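Trans-isoprenyl diphosphate synthase (Caulobacter crescentus, PDB 3OYR) probably makes all-trans-octaprenyl diphosphate by adding isopentenyl units to farnesyl diphosphate, and here is seen with bound calcium and dimethylallyl diphosphate. Local coordinates at residues A75-A80 with D85-L90; L153-R158 with F196-E201; D308-Y313 with F339-R344. All coordinates share one frame; numbering follows the deposited sequence.

Interaction 1 of 3, residues A75-A80 with D85-L90; sequences AAARLA and DHFQKL
A77, in the last turn of helix 68-79, comes closest to F87, their CA atoms 6.7 Å apart, across a short connection that leads into helix 87-109. This is a helix-loop-helix connection between successive helices of the all-helical isoprenoid synthase fold, and F87 fills the space between them. The ring is covered on one face by the methyl of A77: CB of A77 lies 3.7 Å from the F87 ring centroid and 23° off the ring normal, a CH-pi contact offset so that CB sits nearest CG. Alanine suits this place because one methyl fits beneath the ring while the helices stay close. F87 adopts the crowded position, CG between its backbone N and carbonyl carbon (chi1 63°), which turns the ring toward helix 68-79. R78, its chain bent at chi2 (-61°), crosses the outer rim of the ring, and its guanidinium stands almost perpendicular to it. The charge is met by D34 of helix 25-45, which forms a salt bridge with NH2 and also accepts a bond from NE2 of Q88. A leucine in place of R78 would probably leave D34 without its charged mate and the ring rim without its flat cover. F87 CE1 lies 3.6 Å above the plane of the R78 guanidinium, over its centre.

Interaction 2 of 3, residues L153-R158 with F196-E201; sequences LEILAR and FAAASE
The carboxylate of E201 turns one flat face to I155, whose terminal methyl CD1 sits above it, 3.6 Å from E201 CD and almost equally far from the two oxygens. The second flat group, the ring of F196, points the other way, into the protein, where it meets the ring of F228 with the planes inclined at about 55°. Between them F196 O is gripped twice, by S200 OG at 2.7 Å and by S200 N, which reach it from opposite faces of its carbonyl plane. A serine can thus bury its hydroxyl against its own helix.

Across the contact the partners are mostly aliphatic. I155 spreads its two branches over separate residues: CG1 and CD1 run to E201, while CG2, anti to the backbone N, comes down on A198, 3.8 Å from its CB. L156 adds its CD2, also 3.8 Å from A198 CB, so A198 receives two branched neighbours. The small alanine fits here because I155 and A198 have CA atoms only 6.0 Å apart. E201 is extended, which carries its acid end past the isoleucine to R218 of helix 211-238, where OE1 forms a salt bridge; the buried charge is therefore met by a mate while hydrocarbon covers a face. Farther along helix 150-173, R158 pairs with E194.

The axes of segments 153-158 and 196-201 approach to 9.3 Å, with N-to-C directions 172° apart, nearly antiparallel. On another side of helix 150-173, L153 packs on L153 of the second subunit. Such closely packed antiparallel helices, one of them also serving the dimer interface, are characteristic of the isoprenoid synthase fold.

Interaction 3 of 3, residues D308-Y313 with F339-R344; sequences DLAADY and FAVSRR
V341 meets A310 and A311 with both of its methyls, joining helix 302-320 to helix 328-342, two successive and roughly antiparallel helices of a helical hairpin near the C-terminus of this isoprenoid synthase fold. CG2 of V341 lies 3.6 Å from the carbonyl oxygen of A310 and 3.9 Å from its CB. The other branch, CG1, stands anti to its own backbone N (chi1 -177°) and reaches across to A311, where it comes 4.3 Å from CB. The valine thus straddles the A310-A311 turn of the opposing helix, touching main chain as well as methyls. Two alanines let it do so: with no bulk beyond CB, they allow A310 and V341 to bring their CA atoms to 6.0 Å.

Around this small apolar core, the flanks of the helices carry polar and aromatic partners. D308 forms a salt bridge with R19 near the N-terminus, and Y313 packs on helix 211-238. S342 OG, at the end of its helix, shares its single hydrogen between the carbonyl oxygens of S21 and D338.

Beyond it the chain leaves helical geometry at R343, whose long side chain folds back over the helix end. Its CB sits over one face of the F339 ring, toward the rim, its NH1 hydrogen-bonds to the main-chain O of F228, and the guanidinium makes a cation-pi contact with the F228 ring, a residue that lines a diphosphate-substrate pocket. R343 NH2 also bonds A345 O. Nearer the helix, R343 NE donates to A340 O at 3.0 Å, bent to 138° at the hydrogen, with the oxygen close to the guanidinium plane.

The three contacts follow one another along the chain in numerical order, without overlap. Interactions 1 and 2 are neighbours, their centres 13 Å apart on the same side of the chain's centre; A76 CB meets S200 O at 3.1 Å, and F196 and S200 both touch M72, so helices 68-79 and 181-206 pack together. Interaction 3, between helices 302-320 and 328-342, lies farther off, its centre about 25 Å from that of interaction 1 and 23 Å from that of interaction 2. Interactions 1 and 2 knit helices away from the annotated sites, whereas interaction 3, through R343, stands beside F228, which also meets F196 of interaction 2 and lines the dimethylallyl diphosphate pocket.

Interaction 1 of 3, residues A75-A80 with D85-L90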
ATOM      1  N   ALA B  75     -14.735   2.315 -19.742  1.00 27.24           N
ATOM      2  CA  ALA B  75     -15.839   1.569 -20.391  1.00 30.61           C
ATOM      3  C   ALA B  75     -17.113   1.452 -19.545  1.00 33.89           C
ATOM      4  O   ALA B  75     -18.236   1.660 -20.054  1.00 34.47           O
ATOM      5  CB  ALA B  75     -15.370   0.181 -20.838  1.00 27.02           C
ATOM      6  N   ALA B  76     -16.941   1.157 -18.254  1.00 31.28           N
ATOM      7  CA  ALA B  76     -18.077   0.978 -17.359  1.00 24.92           C
ATOM      8  C   ALA B  76     -18.813   2.280 -17.146  1.00 30.31           C
ATOM      9  O   ALA B  76     -20.041   2.290 -17.097  1.00 27.37           O
ATOM     10  CB  ALA B  76     -17.633   0.420 -16.021  1.00 24.33           C
ATOM     11  N   ALA B  77     -18.061   3.373 -17.019  1.00 23.04           N
ATOM     12  CA  ALA B  77     -18.674   4.690 -16.818  1.00 31.23           C
ATOM     13  C   ALA B  77     -19.501   5.152 -18.028  1.00 29.11           C
ATOM     14  O   ALA B  77     -20.631   5.656 -17.881  1.00 31.24           O
ATOM     15  CB  ALA B  77     -17.607   5.727 -16.445  1.00 22.33           C
ATOM     16  N   ARG B  78     -18.938   4.978 -19.220  1.00 27.03           N
ATOM     17  CA  ARG B  78     -19.635   5.327 -20.464  1.00 33.15           C
ATOM     18  C   ARG B  78     -20.814   4.399 -20.783  1.00 38.55           C
ATOM     19  O   ARG B  78     -21.851   4.866 -21.263  1.00 38.07           O
ATOM     20  CB  ARG B  78     -18.654   5.350 -21.639  1.00 34.23           C
ATOM     21  CG  ARG B  78     -17.565   6.443 -21.551  1.00 36.80           C
ATOM     22  CD  ARG B  78     -18.179   7.831 -21.526  1.00 43.16           C
ATOM     23  NE  ARG B  78     -17.198   8.914 -21.389  1.00 42.58           N
ATOM     24  CZ  ARG B  78     -17.519  10.172 -21.080  1.00 32.90           C
ATOM     25  NH1 ARG B  78     -18.784  10.502 -20.872  1.00 42.22           N
ATOM     26  NH2 ARG B  78     -16.579  11.102 -20.971  1.00 40.71           N
ATOM     27  N   LEU B  79     -20.659   3.100 -20.512  1.00 37.99           N
ATOM     28  CA  LEU B  79     -21.764   2.139 -20.683  1.00 37.57           C
ATOM     29  C   LEU B  79     -22.905   2.481 -19.734  1.00 41.19           C
ATOM     30  O   LEU B  79     -24.070   2.491 -20.142  1.00 36.39           O
ATOM     31  CB  LEU B  79     -21.303   0.681 -20.499  1.00 44.46           C
ATOM     32  CG  LEU B  79     -22.246  -0.476 -20.899  1.00 44.39           C
ATOM     33  CD1 LEU B  79     -22.816  -0.320 -22.315  1.00 31.28           C
ATOM     34  CD2 LEU B  79     -21.560  -1.839 -20.760  1.00 38.58           C
ATOM     35  N   ALA B  80     -22.566   2.819 -18.486  1.00 40.08           N
ATOM     36  CA  ALA B  80     -23.575   3.268 -17.527  1.00 42.93           C
ATOM     37  C   ALA B  80     -24.117   4.682 -17.804  1.00 45.45           C
ATOM     38  O   ALA B  80     -25.063   5.117 -17.157  1.00 53.34           O
ATOM     39  CB  ALA B  80     -23.067   3.140 -16.091  1.00 37.56           C
ATOM     40  N   ASP B  85     -16.778  13.678 -16.511  1.00 44.85           N
ATOM     41  CA  ASP B  85     -15.587  12.859 -16.661  1.00 43.34           C
ATOM     42  C   ASP B  85     -14.829  12.606 -15.356  1.00 39.65           C
ATOM     43  O   ASP B  85     -13.609  12.363 -15.369  1.00 35.60           O
ATOM     44  CB  ASP B  85     -14.671  13.470 -17.720  1.00 46.69           C
ATOM     45  CG  ASP B  85     -14.088  14.819 -17.300  1.00 57.44           C
ATOM     46  OD1 ASP B  85     -14.425  15.340 -16.211  1.00 58.76           O
ATOM     47  OD2 ASP B  85     -13.277  15.357 -18.078  1.00 57.31           O
ATOM     48  N   HIS B  86     -15.541  12.661 -14.231  1.00 40.91           N
ATOM     49  CA  HIS B  86     -14.874  12.511 -12.938  1.00 44.62           C
ATOM     50  C   HIS B  86     -14.416  11.077 -12.673  1.00 41.37           C
ATOM     51  O   HIS B  86     -13.533  10.841 -11.841  1.00 46.00           O
ATOM     52  CB  HIS B  86     -15.728  13.073 -11.794  1.00 51.78           C
ATOM     53  CG  HIS B  86     -15.887  14.563 -11.851  1.00 61.89           C
ATOM     54  ND1 HIS B  86     -17.103  15.191 -11.680  1.00 68.19           N
ATOM     55  CD2 HIS B  86     -14.988  15.547 -12.095  1.00 61.71           C
ATOM     56  CE1 HIS B  86     -16.942  16.498 -11.799  1.00 68.25           C
ATOM     57  NE2 HIS B  86     -15.668  16.739 -12.052  1.00 65.11           N
ATOM     58  N   PHE B  87     -14.976  10.134 -13.431  1.00 30.94           N
ATOM     59  CA  PHE B  87     -14.522   8.753 -13.412  1.00 27.44           C
ATOM     60  C   PHE B  87     -13.049   8.610 -13.800  1.00 25.57           C
ATOM     61  O   PHE B  87     -12.430   7.607 -13.451  1.00 25.42           O
ATOM     62  CB  PHE B  87     -15.410   7.868 -14.315  1.00 25.60           C
ATOM     63  CG  PHE B  87     -15.367   8.244 -15.783  1.00 29.30           C
ATOM     64  CD1 PHE B  87     -16.322   9.105 -16.316  1.00 27.70           C
ATOM     65  CD2 PHE B  87     -14.385   7.730 -16.632  1.00 25.01           C
ATOM     66  CE1 PHE B  87     -16.306   9.458 -17.663  1.00 28.25           C
ATOM     67  CE2 PHE B  87     -14.352   8.084 -17.992  1.00 30.00           C
ATOM     68  CZ  PHE B  87     -15.317   8.956 -18.508  1.00 24.59           C
ATOM     69  N   GLN B  88     -12.494   9.599 -14.511  1.00 26.96           N
ATOM     70  CA  GLN B  88     -11.087   9.543 -14.954  1.00 26.25           C
ATOM     71  C   GLN B  88     -10.104   9.502 -13.795  1.00 23.71           C
ATOM     72  O   GLN B  88      -9.038   8.877 -13.907  1.00 25.02           O
ATOM     73  CB  GLN B  88     -10.731  10.714 -15.890  1.00 30.48           C
ATOM     74  CG  GLN B  88     -11.301  10.598 -17.329  1.00 35.64           C
ATOM     75  CD  GLN B  88     -11.129  11.889 -18.142  1.00 40.51           C
ATOM     76  OE1 GLN B  88     -10.276  12.708 -17.824  1.00 28.03           O
ATOM     77  NE2 GLN B  88     -11.965  12.078 -19.181  1.00 28.19           N
ATOM     78  N   LYS B  89     -10.429  10.198 -12.704  1.00 18.63           N
ATOM     79  CA  LYS B  89      -9.625  10.139 -11.483  1.00 22.28           C
ATOM     80  C   LYS B  89      -9.638   8.754 -10.842  1.00 23.57           C
ATOM     81  O   LYS B  89      -8.591   8.283 -10.376  1.00 31.07           O
ATOM     82  CB  LYS B  89     -10.040  11.207 -10.479  1.00 28.36           C
ATOM     83  CG  LYS B  89      -9.995  12.620 -11.052  1.00 36.81           C
ATOM     84  CD  LYS B  89     -10.241  13.662  -9.976  1.00 34.39           C
ATOM     85  CE  LYS B  89      -9.971  15.078 -10.514  1.00 40.48           C
ATOM     86  NZ  LYS B  89      -9.915  16.064  -9.379  1.00 45.80           N
ATOM     87  N   LEU B  90     -10.812   8.114 -10.841  1.00 27.71           N
ATOM     88  CA  LEU B  90     -10.965   6.719 -10.385  1.00 28.41           C
ATOM     89  C   LEU B  90     -10.157   5.789 -11.260  1.00 27.30           C
ATOM     90  O   LEU B  90      -9.405   4.955 -10.743  1.00 28.96           O
ATOM     91  CB  LEU B  90     -12.436   6.284 -10.358  1.00 31.95           C
ATOM     92  CG  LEU B  90     -13.376   7.131  -9.495  1.00 32.85           C
ATOM     93  CD1 LEU B  90     -14.820   6.674  -9.655  1.00 41.79           C
ATOM     94  CD2 LEU B  90     -12.995   7.135  -8.018  1.00 30.71           C
TER

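Interaction 2 of 3, residues L153-R158 with F196-E201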
ATOM      1  N   LEU B 153     -14.932   4.988  -3.374  1.00 30.12           N
ATOM      2  CA  LEU B 153     -13.824   4.821  -2.439  1.00 31.28           C
ATOM      3  C   LEU B 153     -13.918   3.540  -1.594  1.00 28.27           C
ATOM      4  O   LEU B 153     -12.924   2.857  -1.380  1.00 26.13           O
ATOM      5  CB  LEU B 153     -13.695   6.048  -1.542  1.00 32.14           C
ATOM      6  CG  LEU B 153     -12.245   6.373  -1.200  1.00 45.54           C
ATOM      7  CD1 LEU B 153     -12.063   7.860  -1.068  1.00 48.78           C
ATOM      8  CD2 LEU B 153     -11.825   5.690   0.090  1.00 48.79           C
ATOM      9  N   GLU B 154     -15.110   3.200  -1.133  1.00 23.93           N
ATOM     10  CA  GLU B 154     -15.320   1.938  -0.392  1.00 28.52           C
ATOM     11  C   GLU B 154     -15.018   0.722  -1.270  1.00 23.32           C
ATOM     12  O   GLU B 154     -14.403  -0.247  -0.816  1.00 29.84           O
ATOM     13  CB  GLU B 154     -16.759   1.879   0.136  1.00 26.59           C
ATOM     14  CG  GLU B 154     -17.288   0.506   0.521  1.00 36.88           C
ATOM     15  CD  GLU B 154     -18.777   0.451   0.294  1.00 60.61           C
ATOM     16  OE1 GLU B 154     -19.206  -0.162  -0.710  1.00 71.50           O
ATOM     17  OE2 GLU B 154     -19.516   1.071   1.090  1.00 49.59           O
ATOM     18  N   ILE B 155     -15.424   0.809  -2.532  1.00 23.75           N
ATOM     19  CA  ILE B 155     -15.226  -0.267  -3.482  1.00 25.37           C
ATOM     20  C   ILE B 155     -13.737  -0.536  -3.683  1.00 24.35           C
ATOM     21  O   ILE B 155     -13.308  -1.680  -3.654  1.00 28.51           O
ATOM     22  CB  ILE B 155     -15.902   0.052  -4.841  1.00 31.39           C
ATOM     23  CG1 ILE B 155     -17.431  -0.095  -4.756  1.00 28.59           C
ATOM     24  CG2 ILE B 155     -15.409  -0.869  -5.930  1.00 23.98           C
ATOM     25  CD1 ILE B 155     -18.128   0.531  -6.012  1.00 21.42           C
ATOM     26  N   LEU B 156     -12.944   0.513  -3.864  1.00 22.24           N
ATOM     27  CA  LEU B 156     -11.498   0.304  -4.097  1.00 21.46           C
ATOM     28  C   LEU B 156     -10.674   0.043  -2.852  1.00 21.79           C
ATOM     29  O   LEU B 156      -9.617  -0.623  -2.925  1.00 31.77           O
ATOM     30  CB  LEU B 156     -10.901   1.458  -4.933  1.00 19.35           C
ATOM     31  CG  LEU B 156     -11.376   1.240  -6.381  1.00 33.75           C
ATOM     32  CD1 LEU B 156     -11.536   2.531  -7.133  1.00 38.25           C
ATOM     33  CD2 LEU B 156     -10.434   0.308  -7.105  1.00 41.79           C
ATOM     34  N   ALA B 157     -11.094   0.609  -1.720  1.00 22.52           N
ATOM     35  CA  ALA B 157     -10.485   0.273  -0.414  1.00 25.22           C
ATOM     36  C   ALA B 157     -10.633  -1.229  -0.121  1.00 26.56           C
ATOM     37  O   ALA B 157      -9.651  -1.926   0.220  1.00 27.63           O
ATOM     38  CB  ALA B 157     -11.108   1.091   0.710  1.00 24.17           C
ATOM     39  N   ARG B 158     -11.853  -1.714  -0.316  1.00 25.64           N
ATOM     40  CA  ARG B 158     -12.179  -3.115  -0.151  1.00 26.97           C
ATOM     41  C   ARG B 158     -11.342  -3.953  -1.110  1.00 27.11           C
ATOM     42  O   ARG B 158     -10.676  -4.905  -0.680  1.00 31.57           O
ATOM     43  CB  ARG B 158     -13.687  -3.368  -0.354  1.00 29.91           C
ATOM     44  CG  ARG B 158     -14.025  -4.859  -0.141  1.00 36.63           C
ATOM     45  CD  ARG B 158     -15.442  -5.291  -0.504  1.00 36.15           C
ATOM     46  NE  ARG B 158     -15.461  -6.759  -0.654  1.00 51.04           N
ATOM     47  CZ  ARG B 158     -15.245  -7.420  -1.799  1.00 48.85           C
ATOM     48  NH1 ARG B 158     -15.264  -8.744  -1.809  1.00 44.75           N
ATOM     49  NH2 ARG B 158     -15.005  -6.770  -2.939  1.00 45.89           N
ATOM     50  N   PHE B 196     -10.276  -5.978 -11.088  1.00 25.22           N
ATOM     51  CA  PHE B 196     -11.086  -5.881 -12.310  1.00 22.92           C
ATOM     52  C   PHE B 196     -12.545  -5.629 -11.996  1.00 24.48           C
ATOM     53  O   PHE B 196     -13.140  -4.750 -12.613  1.00 24.54           O
ATOM     54  CB  PHE B 196     -10.974  -7.130 -13.184  1.00 25.80           C
ATOM     55  CG  PHE B 196      -9.722  -7.173 -14.032  1.00 28.57           C
ATOM     56  CD1 PHE B 196      -8.689  -8.034 -13.724  1.00 24.54           C
ATOM     57  CD2 PHE B 196      -9.594  -6.355 -15.153  1.00 30.02           C
ATOM     58  CE1 PHE B 196      -7.542  -8.075 -14.526  1.00 30.12           C
ATOM     59  CE2 PHE B 196      -8.472  -6.380 -15.955  1.00 33.96           C
ATOM     60  CZ  PHE B 196      -7.447  -7.245 -15.653  1.00 27.34           C
ATOM     61  N   ALA B 197     -13.112  -6.395 -11.048  1.00 21.02           N
ATOM     62  CA  ALA B 197     -14.484  -6.162 -10.605  1.00 23.13           C
ATOM     63  C   ALA B 197     -14.665  -4.735 -10.063  1.00 20.28           C
ATOM     64  O   ALA B 197     -15.644  -4.074 -10.397  1.00 27.16           O
ATOM     65  CB  ALA B 197     -14.880  -7.168  -9.542  1.00 20.35           C
ATOM     66  N   ALA B 198     -13.757  -4.308  -9.180  1.00 17.06           N
ATOM     67  CA  ALA B 198     -13.726  -2.955  -8.589  1.00 21.44           C
ATOM     68  C   ALA B 198     -13.611  -1.839  -9.618  1.00 20.23           C
ATOM     69  O   ALA B 198     -14.353  -0.834  -9.534  1.00 20.69           O
ATOM     70  CB  ALA B 198     -12.594  -2.824  -7.576  1.00 24.82           C
ATOM     71  N   ALA B 199     -12.709  -2.013 -10.585  1.00 20.53           N
ATOM     72  CA  ALA B 199     -12.539  -1.051 -11.681  1.00 22.17           C
ATOM     73  C   ALA B 199     -13.841  -0.815 -12.424  1.00 30.42           C
ATOM     74  O   ALA B 199     -14.228   0.341 -12.614  1.00 28.18           O
ATOM     75  CB  ALA B 199     -11.441  -1.476 -12.652  1.00 21.04           C
ATOM     76  N   SER B 200     -14.536  -1.893 -12.809  1.00 28.14           N
ATOM     77  CA  SER B 200     -15.818  -1.731 -13.491  1.00 28.46           C
ATOM     78  C   SER B 200     -16.875  -1.200 -12.573  1.00 25.89           C
ATOM     79  O   SER B 200     -17.627  -0.320 -12.963  1.00 30.42           O
ATOM     80  CB  SER B 200     -16.340  -3.010 -14.151  1.00 27.84           C
ATOM     81  OG  SER B 200     -15.496  -4.089 -13.862  1.00 41.57           O
ATOM     82  N   GLU B 201     -16.970  -1.755 -11.368  1.00 29.93           N
ATOM     83  CA  GLU B 201     -18.013  -1.316 -10.459  1.00 23.57           C
ATOM     84  C   GLU B 201     -17.806   0.155 -10.060  1.00 30.31           C
ATOM     85  O   GLU B 201     -18.773   0.919 -10.026  1.00 23.52           O
ATOM     86  CB  GLU B 201     -18.142  -2.239  -9.224  1.00 24.43           C
ATOM     87  CG  GLU B 201     -19.424  -1.947  -8.417  1.00 30.32           C
ATOM     88  CD  GLU B 201     -19.465  -2.620  -7.062  1.00 39.64           C
ATOM     89  OE1 GLU B 201     -18.468  -3.263  -6.660  1.00 31.02           O
ATOM     90  OE2 GLU B 201     -20.511  -2.514  -6.397  1.00 34.56           O
TER

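Interaction 3 of 3, residues D308-Y313 with F339-R344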
ATOM      1  N   ASP B 308      -9.701 -23.609 -21.296  1.00 35.00           N
ATOM      2  CA  ASP B 308     -11.130 -23.995 -21.365  1.00 36.30           C
ATOM      3  C   ASP B 308     -11.908 -23.380 -20.209  1.00 27.56           C
ATOM      4  O   ASP B 308     -13.031 -22.877 -20.382  1.00 33.99           O
ATOM      5  CB  ASP B 308     -11.323 -25.520 -21.306  1.00 38.75           C
ATOM      6  CG  ASP B 308     -10.932 -26.232 -22.604  1.00 51.43           C
ATOM      7  OD1 ASP B 308     -10.629 -27.447 -22.536  1.00 58.94           O
ATOM      8  OD2 ASP B 308     -10.917 -25.599 -23.681  1.00 49.34           O
ATOM      9  N   LEU B 309     -11.310 -23.427 -19.029  1.00 30.08           N
ATOM     10  CA  LEU B 309     -11.920 -22.832 -17.851  1.00 32.12           C
ATOM     11  C   LEU B 309     -11.933 -21.301 -17.988  1.00 29.24           C
ATOM     12  O   LEU B 309     -12.939 -20.656 -17.701  1.00 33.16           O
ATOM     13  CB  LEU B 309     -11.193 -23.281 -16.578  1.00 29.32           C
ATOM     14  CG  LEU B 309     -11.767 -22.813 -15.230  1.00 31.94           C
ATOM     15  CD1 LEU B 309     -13.245 -23.185 -15.078  1.00 28.56           C
ATOM     16  CD2 LEU B 309     -10.953 -23.365 -14.053  1.00 31.23           C
ATOM     17  N   ALA B 310     -10.829 -20.737 -18.466  1.00 28.41           N
ATOM     18  CA  ALA B 310     -10.758 -19.293 -18.728  1.00 31.35           C
ATOM     19  C   ALA B 310     -11.866 -18.846 -19.680  1.00 32.99           C
ATOM     20  O   ALA B 310     -12.557 -17.847 -19.409  1.00 29.44           O
ATOM     21  CB  ALA B 310      -9.369 -18.895 -19.292  1.00 29.43           C
ATOM     22  N   ALA B 311     -12.059 -19.592 -20.774  1.00 30.56           N
ATOM     23  CA  ALA B 311     -13.130 -19.303 -21.734  1.00 32.62           C
ATOM     24  C   ALA B 311     -14.528 -19.379 -21.098  1.00 28.54           C
ATOM     25  O   ALA B 311     -15.413 -18.593 -21.454  1.00 34.58           O
ATOM     26  CB  ALA B 311     -13.032 -20.239 -22.969  1.00 30.91           C
ATOM     27  N   ASP B 312     -14.710 -20.304 -20.149  1.00 26.43           N
ATOM     28  CA  ASP B 312     -15.958 -20.400 -19.361  1.00 31.33           C
ATOM     29  C   ASP B 312     -16.232 -19.123 -18.565  1.00 29.40           C
ATOM     30  O   ASP B 312     -17.355 -18.622 -18.523  1.00 30.91           O
ATOM     31  CB  ASP B 312     -15.907 -21.599 -18.401  1.00 32.49           C
ATOM     32  CG  ASP B 312     -16.115 -22.942 -19.100  1.00 42.28           C
ATOM     33  OD1 ASP B 312     -16.406 -22.951 -20.316  1.00 45.36           O
ATOM     34  OD2 ASP B 312     -15.998 -23.994 -18.424  1.00 37.16           O
ATOM     35  N   TYR B 313     -15.191 -18.594 -17.937  1.00 24.11           N
ATOM     36  CA  TYR B 313     -15.299 -17.320 -17.221  1.00 28.31           C
ATOM     37  C   TYR B 313     -15.527 -16.162 -18.180  1.00 30.44           C
ATOM     38  O   TYR B 313     -16.339 -15.273 -17.886  1.00 30.29           O
ATOM     39  CB  TYR B 313     -14.089 -17.086 -16.305  1.00 27.76           C
ATOM     40  CG  TYR B 313     -14.151 -17.946 -15.057  1.00 29.52           C
ATOM     41  CD1 TYR B 313     -13.248 -18.981 -14.855  1.00 27.59           C
ATOM     42  CD2 TYR B 313     -15.129 -17.734 -14.094  1.00 29.43           C
ATOM     43  CE1 TYR B 313     -13.302 -19.764 -13.707  1.00 30.80           C
ATOM     44  CE2 TYR B 313     -15.209 -18.529 -12.956  1.00 28.45           C
ATOM     45  CZ  TYR B 313     -14.280 -19.536 -12.772  1.00 35.52           C
ATOM     46  OH  TYR B 313     -14.342 -20.326 -11.660  1.00 38.44           O
ATOM     47  N   PHE B 339     -10.435 -11.548 -25.608  1.00 31.97           N
ATOM     48  CA  PHE B 339      -9.032 -11.184 -25.613  1.00 31.21           C
ATOM     49  C   PHE B 339      -8.315 -11.646 -24.347  1.00 34.29           C
ATOM     50  O   PHE B 339      -7.176 -12.114 -24.413  1.00 32.39           O
ATOM     51  CB  PHE B 339      -8.838  -9.676 -25.817  1.00 31.71           C
ATOM     52  CG  PHE B 339      -7.397  -9.264 -25.852  1.00 36.74           C
ATOM     53  CD1 PHE B 339      -6.628  -9.487 -26.990  1.00 46.90           C
ATOM     54  CD2 PHE B 339      -6.797  -8.678 -24.744  1.00 43.51           C
ATOM     55  CE1 PHE B 339      -5.289  -9.105 -27.032  1.00 42.82           C
ATOM     56  CE2 PHE B 339      -5.451  -8.303 -24.774  1.00 43.48           C
ATOM     57  CZ  PHE B 339      -4.705  -8.507 -25.920  1.00 39.27           C
ATOM     58  N   ALA B 340      -8.980 -11.511 -23.197  1.00 29.62           N
ATOM     59  CA  ALA B 340      -8.429 -12.015 -21.933  1.00 33.02           C
ATOM     60  C   ALA B 340      -7.943 -13.468 -22.034  1.00 33.23           C
ATOM     61  O   ALA B 340      -6.887 -13.799 -21.509  1.00 33.70           O
ATOM     62  CB  ALA B 340      -9.429 -11.847 -20.799  1.00 34.34           C
ATOM     63  N   VAL B 341      -8.699 -14.309 -22.740  1.00 33.84           N
ATOM     64  CA  VAL B 341      -8.357 -15.718 -22.944  1.00 31.88           C
ATOM     65  C   VAL B 341      -7.368 -15.925 -24.106  1.00 36.40           C
ATOM     66  O   VAL B 341      -6.433 -16.723 -23.989  1.00 34.39           O
ATOM     67  CB  VAL B 341      -9.634 -16.567 -23.177  1.00 37.75           C
ATOM     68  CG1 VAL B 341      -9.307 -18.038 -23.310  1.00 37.12           C
ATOM     69  CG2 VAL B 341     -10.621 -16.356 -22.027  1.00 33.81           C
ATOM     70  N   SER B 342      -7.553 -15.200 -25.208  1.00 31.86           N
ATOM     71  CA  SER B 342      -6.738 -15.447 -26.427  1.00 41.94           C
ATOM     72  C   SER B 342      -5.336 -14.813 -26.456  1.00 45.08           C
ATOM     73  O   SER B 342      -4.444 -15.321 -27.155  1.00 43.89           O
ATOM     74  CB  SER B 342      -7.510 -15.067 -27.697  1.00 41.55           C
ATOM     75  OG  SER B 342      -7.707 -13.671 -27.794  1.00 44.28           O
ATOM     76  N   ARG B 343      -5.142 -13.731 -25.691  1.00 37.34           N
ATOM     77  CA  ARG B 343      -3.884 -12.950 -25.685  1.00 39.20           C
ATOM     78  C   ARG B 343      -2.593 -13.746 -25.464  1.00 36.63           C
ATOM     79  O   ARG B 343      -2.592 -14.820 -24.852  1.00 36.74           O
ATOM     80  CB  ARG B 343      -3.954 -11.833 -24.629  1.00 35.34           C
ATOM     81  CG  ARG B 343      -3.985 -12.357 -23.218  1.00 34.23           C
ATOM     82  CD  ARG B 343      -4.633 -11.411 -22.192  1.00 28.48           C
ATOM     83  NE  ARG B 343      -4.594 -12.045 -20.865  1.00 27.83           N
ATOM     84  CZ  ARG B 343      -3.575 -11.936 -20.020  1.00 29.82           C
ATOM     85  NH1 ARG B 343      -3.606 -12.551 -18.840  1.00 27.20           N
ATOM     86  NH2 ARG B 343      -2.535 -11.178 -20.339  1.00 25.24           N
ATOM     87  N   ARG B 344      -1.499 -13.180 -25.961  1.00 40.07           N
ATOM     88  CA  ARG B 344      -0.159 -13.743 -25.809  1.00 38.95           C
ATOM     89  C   ARG B 344       0.667 -12.969 -24.789  1.00 40.99           C
ATOM     90  O   ARG B 344       1.774 -13.382 -24.444  1.00 42.10           O
ATOM     91  CB  ARG B 344       0.570 -13.762 -27.170  1.00 41.65           C
ATOM     92  CG  ARG B 344      -0.136 -14.569 -28.282  1.00 37.94           C
ATOM     93  CD  ARG B 344      -0.516 -15.965 -27.806  1.00 40.26           C
ATOM     94  NE  ARG B 344       0.655 -16.717 -27.341  1.00 57.16           N
ATOM     95  CZ  ARG B 344       0.616 -17.765 -26.519  1.00 55.11           C
ATOM     96  NH1 ARG B 344      -0.544 -18.218 -26.044  1.00 52.45           N
ATOM     97  NH2 ARG B 344       1.746 -18.363 -26.169  1.00 61.78           N
TER